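Local structure of dual specificity phosphatase 28 (Homo sapiens, 5Y15) at residues N71-R74 and Q75-G78; A96-L99 and L100-L103; A150-M153 and V154-R158; G166-S169 and Q170-Y174. The protein removes phosphate from a synthetic aryl phosphate in vitro but has almost no activity on phosphotyrosine and less still on phosphothreonine. The protein carries 2 engineered substitutions. All blocks are in the same frame, centred on the assembly; numbering follows the deposited sequence.

In the fold
All four contacts are local, and none is wholly core or wholly surface. Each sets buried residues, such as Asn71, Leu99, Val154 and Leu171, beside exposed ones. In the loop after strand 66-71 (contact 1) and at the entry to helix 100-115 (contact 2), side chains bond to main chain. Contacts 3 and 4 lie within helices 147-157 and 165-179. They rest on regular main-chain bonds with aromatic packing added. Contacts 1 and 2 are joined by the Arg74-Glu97 salt bridge. Contacts 2 and 4 have centres about 9 Å apart and share Gln170. Contacts 3 and 4 meet where Phe151 packs against Trp168. Contacts 1 and 3 lie on opposite sides of the chain's centre.

Contact 1 (N71-R74 and Q75-G78); sequences NVSR and QQPG
Asn71 and Ser73 reach across a loop to the main chain of Gln76. Two hydrogen bonds make this link. Asn71 ND2 donates to Gln76 O at 2.8 Å, and the N-H...O angle is 163°. Gln76 O lies close to the plane of the Asn71 amide. The donor, however, stands above the plane of the Gln76 carbonyl, 57° out of it. The second bond runs the other way, from Gln76 N to Ser73 OG at 2.9 Å. It is more bent.

A third bond lies within the 71-74 segment. Ser73 OG donates to Asn71 OD1 at 2.8 Å. The hydroxyl thus accepts from one side of the loop and donates to the other. Its position follows from chi1 of 76°, which sets OG between the backbone N and the carbonyl carbon.

Van der Waals contacts lie beside these bonds. Gln76 CB is 3.2 Å from Ser73 OG. Carbon meets carbon where Gln76 CG lies 3.7 Å from Ser73 CB. Gln75 folds back at chi2, which lays its CD 3.5 Å from Arg74 O.

The loop follows strand 66-71 of the phosphatase sheet. Arg88 hydrogen-bonds to Ser73 O and Gln76 O. Asn71 ND2 also donates to Glu86, and Arg74 forms a salt bridge with Glu97. The Ser73 side chain is about 6 Å from that of Ser124, the changed residue at the inferred phosphocysteine position.

Both ends of the Asn71 amide are engaged, which should fix its rotation; the three bonds tie the two arms of the loop together.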
ATOM      1  N   ASN A  71      -1.951   6.153   5.094  1.00 29.83           N
ATOM      2  CA  ASN A  71      -1.654   6.745   6.401  1.00 26.61           C
ATOM      3  C   ASN A  71      -0.199   7.167   6.327  1.00 28.71           C
ATOM      4  O   ASN A  71       0.695   6.330   6.418  1.00 39.26           O
ATOM      5  CB  ASN A  71      -1.916   5.702   7.489  1.00 34.93           C
ATOM      6  CG  ASN A  71      -1.684   6.211   8.930  1.00 36.61           C
ATOM      7  OD1 ASN A  71      -1.106   7.272   9.181  1.00 36.73           O
ATOM      8  ND2 ASN A  71      -2.119   5.405   9.883  1.00 38.05           N
ATOM      9  N   VAL A  72       0.049   8.455   6.111  1.00 26.35           N
ATOM     10  CA  VAL A  72       1.432   8.955   5.973  1.00 24.94           C
ATOM     11  C   VAL A  72       1.873   9.412   7.356  1.00 37.68           C
ATOM     12  O   VAL A  72       1.874  10.601   7.701  1.00 27.67           O
ATOM     13  CB  VAL A  72       1.535  10.065   4.922  1.00 28.13           C
ATOM     14  CG1 VAL A  72       2.994  10.227   4.465  1.00 24.78           C
ATOM     15  CG2 VAL A  72       0.589   9.783   3.729  1.00 22.75           C
ATOM     16  N   SER A  73       2.324   8.453   8.169  1.00 32.57           N
ATOM     17  CA  SER A  73       2.821   8.771   9.503  1.00 31.80           C
ATOM     18  C   SER A  73       3.404   7.522  10.128  1.00 31.37           C
ATOM     19  O   SER A  73       3.120   6.402   9.706  1.00 35.37           O
ATOM     20  CB  SER A  73       1.720   9.293  10.422  1.00 25.48           C
ATOM     21  OG  SER A  73       0.937   8.194  10.821  1.00 25.31           O
ATOM     22  N   ARG A  74       4.138   7.727  11.216  1.00 34.73           N
ATOM     23  CA  ARG A  74       4.669   6.592  11.945  1.00 38.54           C
ATOM     24  C   ARG A  74       3.766   6.183  13.083  1.00 36.18           C
ATOM     25  O   ARG A  74       3.721   4.996  13.413  1.00 39.56           O
ATOM     26  CB  ARG A  74       6.052   6.926  12.504  1.00 37.15           C
ATOM     27  CG  ARG A  74       7.078   7.200  11.434  1.00 31.73           C
ATOM     28  CD  ARG A  74       8.423   7.413  12.075  1.00 43.16           C
ATOM     29  NE  ARG A  74       9.471   7.730  11.113  1.00 35.71           N
ATOM     30  CZ  ARG A  74      10.366   6.847  10.690  1.00 45.15           C
ATOM     31  NH1 ARG A  74      10.309   5.596  11.133  1.00 53.91           N
ATOM     32  NH2 ARG A  74      11.304   7.202   9.822  1.00 39.12           N
ATOM     33  N   GLN A  75       2.942   7.104  13.595  1.00 41.74           N
ATOM     34  CA  GLN A  75       2.233   6.851  14.838  1.00 41.55           C
ATOM     35  C   GLN A  75       0.756   7.156  14.763  1.00 46.43           C
ATOM     36  O   GLN A  75       0.079   6.971  15.775  1.00 36.37           O
ATOM     37  CB  GLN A  75       2.791   7.732  15.977  1.00 45.66           C
ATOM     38  CG  GLN A  75       4.281   7.676  16.240  1.00 38.88           C
ATOM     39  CD  GLN A  75       4.782   6.287  16.513  1.00 53.31           C
ATOM     40  OE1 GLN A  75       4.011   5.397  16.885  1.00 51.30           O
ATOM     41  NE2 GLN A  75       6.088   6.089  16.350  1.00 47.26           N
ATOM     42  N   GLN A  76       0.193   7.485  13.545  1.00 29.87           N
ATOM     43  CA  GLN A  76      -1.231   7.766  13.603  1.00 33.92           C
ATOM     44  C   GLN A  76      -2.002   6.482  13.350  1.00 34.64           C
ATOM     45  O   GLN A  76      -1.527   5.606  12.622  1.00 39.99           O
ATOM     46  CB  GLN A  76      -1.651   8.832  12.574  1.00 35.65           C
ATOM     47  CG  GLN A  76      -1.016  10.210  12.782  1.00 33.53           C
ATOM     48  CD  GLN A  76      -1.551  10.929  14.018  1.00 40.13           C
ATOM     49  OE1 GLN A  76      -2.764  10.974  14.255  1.00 36.30           O
ATOM     50  NE2 GLN A  76      -0.641  11.489  14.817  1.00 34.61           N
ATOM     51  N   PRO A  77      -3.127   6.309  14.030  1.00 41.92           N
ATOM     52  CA  PRO A  77      -3.874   5.059  13.905  1.00 50.46           C
ATOM     53  C   PRO A  77      -4.537   4.948  12.538  1.00 51.64           C
ATOM     54  O   PRO A  77      -5.073   5.920  12.000  1.00 43.99           O
ATOM     55  CB  PRO A  77      -4.905   5.157  15.039  1.00 49.18           C
ATOM     56  CG  PRO A  77      -5.076   6.640  15.232  1.00 53.20           C
ATOM     57  CD  PRO A  77      -3.692   7.187  15.070  1.00 38.45           C
ATOM     58  N   GLY A  78      -4.550   3.726  12.014  1.00 59.46           N
ATOM     59  CA  GLY A  78      -5.122   3.431  10.728  1.00 61.89           C
ATOM     60  C   GLY A  78      -6.613   3.662  10.695  1.00 63.17           C
ATOM     61  O   GLY A  78      -7.247   3.928  11.722  1.00 68.50           O
TER

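Contact 2 (A96-L99 and L100-L103); sequences AEDL and LAHL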
ATOM      1  N   ALA A  96      13.963  16.064   7.447  1.00 50.91           N
ATOM      2  CA  ALA A  96      15.032  15.098   7.257  1.00 46.16           C
ATOM      3  C   ALA A  96      14.506  13.713   6.918  1.00 43.97           C
ATOM      4  O   ALA A  96      15.291  12.853   6.517  1.00 49.63           O
ATOM      5  CB  ALA A  96      15.900  15.015   8.519  1.00 44.08           C
ATOM      6  N   GLU A  97      13.196  13.501   6.990  1.00 37.99           N
ATOM      7  CA  GLU A  97      12.631  12.218   6.625  1.00 34.13           C
ATOM      8  C   GLU A  97      12.621  12.054   5.107  1.00 45.41           C
ATOM      9  O   GLU A  97      12.336  13.000   4.361  1.00 43.91           O
ATOM     10  CB  GLU A  97      11.214  12.114   7.180  1.00 31.42           C
ATOM     11  CG  GLU A  97      11.170  12.012   8.684  1.00 36.68           C
ATOM     12  CD  GLU A  97      11.166  10.572   9.143  1.00 41.18           C
ATOM     13  OE1 GLU A  97      10.343  10.213  10.008  1.00 38.95           O
ATOM     14  OE2 GLU A  97      11.965   9.786   8.610  1.00 42.43           O
ATOM     15  N   ASP A  98      12.967  10.847   4.652  1.00 41.96           N
ATOM     16  CA  ASP A  98      12.999  10.517   3.226  1.00 43.23           C
ATOM     17  C   ASP A  98      11.608  10.040   2.837  1.00 44.81           C
ATOM     18  O   ASP A  98      11.274   8.859   2.928  1.00 42.00           O
ATOM     19  CB  ASP A  98      14.065   9.468   2.926  1.00 50.90           C
ATOM     20  CG  ASP A  98      14.280   9.237   1.419  1.00 52.36           C
ATOM     21  OD1 ASP A  98      13.695   9.967   0.583  1.00 50.82           O
ATOM     22  OD2 ASP A  98      15.092   8.349   1.068  1.00 50.04           O
ATOM     23  N   LEU A  99      10.777  10.975   2.408  1.00 39.15           N
ATOM     24  CA  LEU A  99       9.484  10.573   1.877  1.00 41.64           C
ATOM     25  C   LEU A  99       9.621  10.117   0.431  1.00 34.39           C
ATOM     26  O   LEU A  99       8.925   9.184   0.006  1.00 37.13           O
ATOM     27  CB  LEU A  99       8.498  11.738   1.986  1.00 43.36           C
ATOM     28  CG  LEU A  99       7.114  11.627   1.355  1.00 37.15           C
ATOM     29  CD1 LEU A  99       6.244  10.613   2.080  1.00 31.18           C
ATOM     30  CD2 LEU A  99       6.495  12.996   1.417  1.00 42.88           C
ATOM     31  N   LEU A 100      10.543  10.738  -0.310  1.00 28.56           N
ATOM     32  CA  LEU A 100      10.738  10.426  -1.722  1.00 35.23           C
ATOM     33  C   LEU A 100      10.874   8.923  -1.969  1.00 48.62           C
ATOM     34  O   LEU A 100      10.293   8.391  -2.921  1.00 38.08           O
ATOM     35  CB  LEU A 100      11.966  11.186  -2.228  1.00 32.24           C
ATOM     36  CG  LEU A 100      12.385  11.089  -3.692  1.00 39.76           C
ATOM     37  CD1 LEU A 100      11.276  11.537  -4.597  1.00 32.93           C
ATOM     38  CD2 LEU A 100      13.580  11.990  -3.929  1.00 40.90           C
ATOM     39  N   ALA A 101      11.576   8.209  -1.081  1.00 38.87           N
ATOM     40  CA  ALA A 101      11.820   6.788  -1.307  1.00 45.41           C
ATOM     41  C   ALA A 101      10.530   5.987  -1.359  1.00 44.14           C
ATOM     42  O   ALA A 101      10.484   4.926  -1.992  1.00 47.89           O
ATOM     43  CB  ALA A 101      12.728   6.229  -0.214  1.00 40.06           C
ATOM     44  N   HIS A 102       9.488   6.460  -0.686  1.00 39.30           N
ATOM     45  CA  HIS A 102       8.207   5.776  -0.638  1.00 38.43           C
ATOM     46  C   HIS A 102       7.244   6.210  -1.754  1.00 35.93           C
ATOM     47  O   HIS A 102       6.154   5.630  -1.862  1.00 33.40           O
ATOM     48  CB  HIS A 102       7.528   6.037   0.711  1.00 38.48           C
ATOM     49  CG  HIS A 102       8.281   5.538   1.909  1.00 37.33           C
ATOM     50  ND1 HIS A 102       8.316   4.210   2.274  1.00 42.25           N
ATOM     51  CD2 HIS A 102       8.965   6.206   2.872  1.00 45.62           C
ATOM     52  CE1 HIS A 102       9.016   4.075   3.390  1.00 36.17           C
ATOM     53  NE2 HIS A 102       9.414   5.273   3.781  1.00 35.34           N
ATOM     54  N   LEU A 103       7.564   7.271  -2.508  1.00 27.68           N
ATOM     55  CA  LEU A 103       6.581   7.879  -3.419  1.00 42.70           C
ATOM     56  C   LEU A 103       6.129   6.923  -4.525  1.00 41.37           C
ATOM     57  O   LEU A 103       4.931   6.641  -4.674  1.00 40.06           O
ATOM     58  CB  LEU A 103       7.134   9.173  -4.024  1.00 37.43           C
ATOM     59  CG  LEU A 103       7.218  10.321  -3.006  1.00 36.50           C
ATOM     60  CD1 LEU A 103       7.743  11.604  -3.612  1.00 29.12           C
ATOM     61  CD2 LEU A 103       5.857  10.573  -2.380  1.00 35.08           C
TER
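Asp98 sends its carboxylate forward to the main chain of Ala101. OD1 accepts from Ala101 N at 3.2 Å. The N-H comes from above the carboxylate plane, 62° out of it, and the bond is bent to 144°. The other oxygen, OD2, lies 3.4 Å from the methyl of Ala101. With chi1 at -172°, CG stands beside the carbonyl carbon of Asp98, and this brings the carboxylate to the turn.

The bond from Ala101 N is a capping bond in the turn that leads into helix 100-115. This helix belongs to the phosphatase catalytic domain. Gln170 of helix 165-179 adds to the same turn: its OE1 accepts from Leu99 N and Leu100 N.

Leu99 and Leu103 sit one turn apart, and their side chains cross at about a right angle. Leu99 CG meets Leu103 CD2 at 4.1 Å. Leu103 CG also lies 3.6 Å from Leu99 O. Both leucines pack on helix 130-142, Leu99 against Ala133 and Val134 and Leu103 against Ala137.

His102 N donates to Leu99 O at 2.9 Å. The imidazole has Leu99 O near its plane, at its edge. Its CD2 lies 3.5 Å from Asp98 O, which approaches the ring obliquely. Beyond the contact, His102 packs on Val89 and Pro90, and on Gly83 of the second subunit.

Contact 3 (A150-M153 and V154-R158); sequences AFQM and VKSAR
The Phe151 ring has Lys155 on one face. Lys155 CB stands 4.1 Å above the ring plane, offset toward the rim. Further out, Lys155 CD is 3.8 Å from Phe151 CZ. The two side chains run side by side and point the same way. In both, CG lies opposite the backbone N; chi1 is -177° for Phe151. Val154 CB approaches the ring obliquely, 4.4 Å from Phe151 CD1. The ring also packs edge-to-face with Trp168 of helix 165-179. Lys155 NZ finds its partners past the helix end, at the carbonyls of Pro159 and Ala161.

Main-chain bonds join the two segments within helix 147-157. Lys155 N donates to Phe151 O at 2.8 Å, almost straight at 177°. Gln152 O accepts twice, from Ser156 N at 2.9 Å and from Ser156 OG at 3.1 Å. The two donors come from opposite faces of the carbonyl plane. Val154 turns inward to Leu49, Val43 and Cys135, which joins the helix to the sheet and to helix 130-142.

The chemistry is therefore divided: aliphatic carbons of Lys155 line an aromatic ring, its charged end is held by carbonyls, and Ser156 turns its hydroxyl back onto its own helix.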
ATOM      1  N   ALA A 150      -0.047  20.293  -9.872  1.00 35.08           N
ATOM      2  CA  ALA A 150      -0.442  19.287  -8.897  1.00 38.87           C
ATOM      3  C   ALA A 150      -0.587  19.930  -7.530  1.00 32.13           C
ATOM      4  O   ALA A 150      -1.623  19.787  -6.859  1.00 34.51           O
ATOM      5  CB  ALA A 150       0.587  18.153  -8.843  1.00 32.52           C
ATOM      6  N   PHE A 151       0.417  20.701  -7.123  1.00 33.27           N
ATOM      7  CA  PHE A 151       0.287  21.309  -5.813  1.00 33.71           C
ATOM      8  C   PHE A 151      -0.833  22.336  -5.814  1.00 45.06           C
ATOM      9  O   PHE A 151      -1.564  22.440  -4.828  1.00 34.10           O
ATOM     10  CB  PHE A 151       1.588  21.947  -5.338  1.00 31.67           C
ATOM     11  CG  PHE A 151       1.472  22.500  -3.955  1.00 38.18           C
ATOM     12  CD1 PHE A 151       1.203  21.640  -2.892  1.00 31.46           C
ATOM     13  CD2 PHE A 151       1.598  23.856  -3.706  1.00 31.89           C
ATOM     14  CE1 PHE A 151       1.059  22.120  -1.594  1.00 31.68           C
ATOM     15  CE2 PHE A 151       1.471  24.348  -2.412  1.00 37.51           C
ATOM     16  CZ  PHE A 151       1.189  23.473  -1.349  1.00 31.89           C
ATOM     17  N   GLN A 152      -1.010  23.078  -6.925  1.00 37.59           N
ATOM     18  CA  GLN A 152      -2.104  24.047  -6.983  1.00 32.95           C
ATOM     19  C   GLN A 152      -3.444  23.374  -6.735  1.00 28.33           C
ATOM     20  O   GLN A 152      -4.286  23.899  -5.999  1.00 40.15           O
ATOM     21  CB  GLN A 152      -2.120  24.774  -8.335  1.00 44.14           C
ATOM     22  CG  GLN A 152      -3.209  25.830  -8.422  1.00 38.47           C
ATOM     23  CD  GLN A 152      -3.771  25.986  -9.842  1.00 76.23           C
ATOM     24  OE1 GLN A 152      -3.480  26.965 -10.538  1.00 61.72           O
ATOM     25  NE2 GLN A 152      -4.578  25.017 -10.270  1.00 74.67           N
ATOM     26  N   MET A 153      -3.656  22.193  -7.310  1.00 35.46           N
ATOM     27  CA  MET A 153      -4.878  21.463  -6.998  1.00 34.77           C
ATOM     28  C   MET A 153      -4.952  21.105  -5.515  1.00 40.46           C
ATOM     29  O   MET A 153      -6.002  21.268  -4.878  1.00 37.05           O
ATOM     30  CB  MET A 153      -4.971  20.198  -7.835  1.00 30.54           C
ATOM     31  CG  MET A 153      -5.247  20.436  -9.299  1.00 42.59           C
ATOM     32  SD  MET A 153      -5.648  18.814  -9.909  1.00 50.82           S
ATOM     33  CE  MET A 153      -7.308  18.670  -9.264  1.00 46.49           C
ATOM     34  N   VAL A 154      -3.851  20.622  -4.938  1.00 34.12           N
ATOM     35  CA  VAL A 154      -3.916  20.234  -3.530  1.00 29.68           C
ATOM     36  C   VAL A 154      -4.244  21.448  -2.665  1.00 34.73           C
ATOM     37  O   VAL A 154      -5.156  21.411  -1.831  1.00 31.36           O
ATOM     38  CB  VAL A 154      -2.610  19.543  -3.094  1.00 30.33           C
ATOM     39  CG1 VAL A 154      -2.591  19.315  -1.551  1.00 34.37           C
ATOM     40  CG2 VAL A 154      -2.447  18.203  -3.817  1.00 27.78           C
ATOM     41  N   LYS A 155      -3.522  22.553  -2.873  1.00 33.30           N
ATOM     42  CA  LYS A 155      -3.743  23.771  -2.090  1.00 37.94           C
ATOM     43  C   LYS A 155      -5.148  24.344  -2.289  1.00 43.64           C
ATOM     44  O   LYS A 155      -5.730  24.890  -1.344  1.00 42.34           O
ATOM     45  CB  LYS A 155      -2.680  24.819  -2.438  1.00 33.74           C
ATOM     46  CG  LYS A 155      -2.713  26.051  -1.531  1.00 44.82           C
ATOM     47  CD  LYS A 155      -1.456  26.153  -0.684  1.00 37.90           C
ATOM     48  CE  LYS A 155      -1.484  27.387   0.210  1.00 54.27           C
ATOM     49  NZ  LYS A 155      -1.133  27.034   1.637  1.00 46.00           N
ATOM     50  N   SER A 156      -5.710  24.236  -3.498  1.00 41.63           N
ATOM     51  CA  SER A 156      -7.070  24.717  -3.701  1.00 45.53           C
ATOM     52  C   SER A 156      -8.066  23.843  -2.956  1.00 44.96           C
ATOM     53  O   SER A 156      -9.072  24.344  -2.435  1.00 39.60           O
ATOM     54  CB  SER A 156      -7.424  24.748  -5.200  1.00 50.70           C
ATOM     55  OG  SER A 156      -6.751  25.788  -5.906  1.00 52.56           O
ATOM     56  N   ALA A 157      -7.790  22.548  -2.862  1.00 35.33           N
ATOM     57  CA  ALA A 157      -8.703  21.693  -2.121  1.00 41.80           C
ATOM     58  C   ALA A 157      -8.507  21.836  -0.619  1.00 41.29           C
ATOM     59  O   ALA A 157      -9.481  21.743   0.132  1.00 38.01           O
ATOM     60  CB  ALA A 157      -8.522  20.234  -2.548  1.00 43.59           C
ATOM     61  N   ARG A 158      -7.278  22.095  -0.174  1.00 42.02           N
ATOM     62  CA  ARG A 158      -6.934  22.208   1.245  1.00 41.02           C
ATOM     63  C   ARG A 158      -6.068  23.449   1.423  1.00 42.89           C
ATOM     64  O   ARG A 158      -4.854  23.404   1.154  1.00 36.48           O
ATOM     65  CB  ARG A 158      -6.212  20.959   1.732  1.00 41.39           C
ATOM     66  CG  ARG A 158      -5.818  20.970   3.191  1.00 40.38           C
ATOM     67  CD  ARG A 158      -6.920  20.349   4.054  1.00 43.59           C
ATOM     68  NE  ARG A 158      -6.447  20.051   5.408  1.00 44.50           N
ATOM     69  CZ  ARG A 158      -7.209  20.055   6.501  1.00 48.48           C
ATOM     70  NH1 ARG A 158      -8.502  20.353   6.435  1.00 41.55           N
ATOM     71  NH2 ARG A 158      -6.666  19.756   7.666  1.00 40.88           N
TER

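Contact 4 (G166-S169 and Q170-Y174); sequences GFWS and QLQKY
Gln170 begins the second segment, and its N donates to Gly166 O at 3.0 Å. Its side chain runs beside Phe167, pointing the same way. The amide plane is nearly perpendicular to the ring, 88° apart, and NE2 sits at the ring edge, 4.1 Å from Phe167 CD1. On the way out, CG, CD and NE2 of Gln170 all pass close to the carbonyl oxygen of Gly166. The chain is extended beyond CG, and its amide serves the entry to helix 100-115, where NE2 donates to Glu97 O.

Leu171 N donates to Phe167 O at 2.9 Å. Its side chain crosses that of Trp168 at about a right angle, with CD1 4.0 Å from Trp168 CE3. CD1 approaches the indole obliquely. Leu171 CG lies 3.4 Å from Phe167 O. Chi1 of -75° and chi2 of 166° together place CD1 by the indole.

These residues lie on helix 165-179 of the phosphatase catalytic domain, which packs against helices 100-115, 130-142 and 147-157. The Phe167 side chain is about 5 Å from a bound phosphate ion, probably from the crystallisation liquor.

Gln172 N donates to Trp168 O at 3.0 Å. Its side chain crosses the indole at about a right angle, and CG comes 3.8 Å from Trp168 NE1. The indole thus meets Leu171 at its six-membered ring and Gln172 at its five-membered ring.

Lys173 N donates to Ser169 O. Its CB lies beside the same carbonyl, and the rest of the chain bends away from the 166-169 segment.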
ATOM      1  N   GLY A 166      11.644  20.164   3.438  1.00 40.50           N
ATOM      2  CA  GLY A 166      12.331  18.974   2.975  1.00 39.17           C
ATOM      3  C   GLY A 166      11.472  18.180   2.013  1.00 34.02           C
ATOM      4  O   GLY A 166      11.948  17.726   0.969  1.00 31.41           O
ATOM      5  N   PHE A 167      10.192  18.014   2.346  1.00 33.11           N
ATOM      6  CA  PHE A 167       9.281  17.344   1.431  1.00 33.55           C
ATOM      7  C   PHE A 167       9.154  18.112   0.120  1.00 36.03           C
ATOM      8  O   PHE A 167       9.079  17.503  -0.953  1.00 38.51           O
ATOM      9  CB  PHE A 167       7.907  17.185   2.061  1.00 36.80           C
ATOM     10  CG  PHE A 167       7.873  16.269   3.246  1.00 42.66           C
ATOM     11  CD1 PHE A 167       8.917  15.406   3.511  1.00 42.00           C
ATOM     12  CD2 PHE A 167       6.761  16.251   4.077  1.00 31.34           C
ATOM     13  CE1 PHE A 167       8.859  14.557   4.592  1.00 32.73           C
ATOM     14  CE2 PHE A 167       6.700  15.413   5.168  1.00 39.06           C
ATOM     15  CZ  PHE A 167       7.744  14.564   5.426  1.00 41.18           C
ATOM     16  N   TRP A 168       9.133  19.449   0.174  1.00 34.47           N
ATOM     17  CA  TRP A 168       9.061  20.205  -1.074  1.00 35.79           C
ATOM     18  C   TRP A 168      10.290  19.965  -1.926  1.00 41.36           C
ATOM     19  O   TRP A 168      10.191  19.835  -3.157  1.00 37.12           O
ATOM     20  CB  TRP A 168       8.928  21.710  -0.820  1.00 30.49           C
ATOM     21  CG  TRP A 168       8.606  22.426  -2.098  1.00 41.50           C
ATOM     22  CD1 TRP A 168       9.458  23.169  -2.863  1.00 41.84           C
ATOM     23  CD2 TRP A 168       7.352  22.425  -2.782  1.00 34.83           C
ATOM     24  NE1 TRP A 168       8.806  23.643  -3.967  1.00 35.98           N
ATOM     25  CE2 TRP A 168       7.507  23.205  -3.935  1.00 36.42           C
ATOM     26  CE3 TRP A 168       6.102  21.854  -2.513  1.00 31.18           C
ATOM     27  CZ2 TRP A 168       6.461  23.425  -4.832  1.00 30.30           C
ATOM     28  CZ3 TRP A 168       5.073  22.063  -3.409  1.00 34.08           C
ATOM     29  CH2 TRP A 168       5.255  22.844  -4.544  1.00 25.52           C
ATOM     30  N   SER A 169      11.457  19.888  -1.283  1.00 41.07           N
ATOM     31  CA  SER A 169      12.683  19.622  -2.026  1.00 42.95           C
ATOM     32  C   SER A 169      12.594  18.272  -2.710  1.00 36.31           C
ATOM     33  O   SER A 169      12.908  18.129  -3.906  1.00 38.98           O
ATOM     34  CB  SER A 169      13.873  19.661  -1.066  1.00 39.05           C
ATOM     35  OG  SER A 169      15.081  19.395  -1.752  1.00 47.03           O
ATOM     36  N   GLN A 170      12.097  17.285  -1.977  1.00 33.08           N
ATOM     37  CA  GLN A 170      11.956  15.958  -2.557  1.00 33.68           C
ATOM     38  C   GLN A 170      10.933  15.942  -3.692  1.00 42.23           C
ATOM     39  O   GLN A 170      11.113  15.198  -4.662  1.00 38.25           O
ATOM     40  CB  GLN A 170      11.605  14.988  -1.445  1.00 37.67           C
ATOM     41  CG  GLN A 170      12.781  14.770  -0.469  1.00 29.02           C
ATOM     42  CD  GLN A 170      12.296  14.258   0.849  1.00 35.74           C
ATOM     43  OE1 GLN A 170      11.554  13.273   0.906  1.00 38.91           O
ATOM     44  NE2 GLN A 170      12.706  14.923   1.935  1.00 36.87           N
ATOM     45  N   LEU A 171       9.887  16.780  -3.621  1.00 35.88           N
ATOM     46  CA  LEU A 171       8.930  16.883  -4.726  1.00 33.00           C
ATOM     47  C   LEU A 171       9.576  17.492  -5.965  1.00 33.19           C
ATOM     48  O   LEU A 171       9.300  17.069  -7.093  1.00 33.61           O
ATOM     49  CB  LEU A 171       7.729  17.719  -4.289  1.00 28.64           C
ATOM     50  CG  LEU A 171       6.794  16.960  -3.350  1.00 28.33           C
ATOM     51  CD1 LEU A 171       5.818  17.907  -2.670  1.00 32.51           C
ATOM     52  CD2 LEU A 171       6.049  15.859  -4.067  1.00 26.44           C
ATOM     53  N   GLN A 172      10.441  18.491  -5.777  1.00 32.04           N
ATOM     54  CA  GLN A 172      11.135  19.083  -6.912  1.00 34.82           C
ATOM     55  C   GLN A 172      12.028  18.052  -7.589  1.00 42.21           C
ATOM     56  O   GLN A 172      12.041  17.937  -8.825  1.00 47.92           O
ATOM     57  CB  GLN A 172      11.976  20.261  -6.419  1.00 37.34           C
ATOM     58  CG  GLN A 172      11.186  21.537  -6.138  1.00 45.24           C
ATOM     59  CD  GLN A 172      12.073  22.677  -5.664  1.00 56.97           C
ATOM     60  OE1 GLN A 172      13.159  22.449  -5.126  1.00 49.87           O
ATOM     61  NE2 GLN A 172      11.592  23.907  -5.816  1.00 51.01           N
ATOM     62  N   LYS A 173      12.733  17.248  -6.788  1.00 47.23           N
ATOM     63  CA  LYS A 173      13.580  16.204  -7.353  1.00 47.64           C
ATOM     64  C   LYS A 173      12.744  15.123  -8.026  1.00 43.41           C
ATOM     65  O   LYS A 173      13.133  14.588  -9.068  1.00 36.90           O
ATOM     66  CB  LYS A 173      14.453  15.601  -6.247  1.00 44.89           C
ATOM     67  CG  LYS A 173      15.416  14.506  -6.704  1.00 60.71           C
ATOM     68  CD  LYS A 173      16.323  15.002  -7.850  1.00 69.34           C
ATOM     69  CE  LYS A 173      17.812  14.802  -7.556  1.00 60.22           C
ATOM     70  NZ  LYS A 173      18.086  13.493  -6.882  1.00 67.69           N
ATOM     71  N   TYR A 174      11.590  14.792  -7.446  1.00 37.40           N
ATOM     72  CA  TYR A 174      10.703  13.805  -8.047  1.00 31.55           C
ATOM     73  C   TYR A 174      10.204  14.287  -9.400  1.00 45.71           C
ATOM     74  O   TYR A 174      10.094  13.500 -10.349  1.00 38.28           O
ATOM     75  CB  TYR A 174       9.528  13.548  -7.119  1.00 28.86           C
ATOM     76  CG  TYR A 174       8.660  12.352  -7.439  1.00 26.70           C
ATOM     77  CD1 TYR A 174       9.194  11.072  -7.497  1.00 33.57           C
ATOM     78  CD2 TYR A 174       7.294  12.496  -7.614  1.00 31.68           C
ATOM     79  CE1 TYR A 174       8.389   9.964  -7.735  1.00 41.15           C
ATOM     80  CE2 TYR A 174       6.485  11.400  -7.847  1.00 37.79           C
ATOM     81  CZ  TYR A 174       7.037  10.140  -7.924  1.00 39.77           C
ATOM     82  OH  TYR A 174       6.227   9.052  -8.152  1.00 35.93           O
TER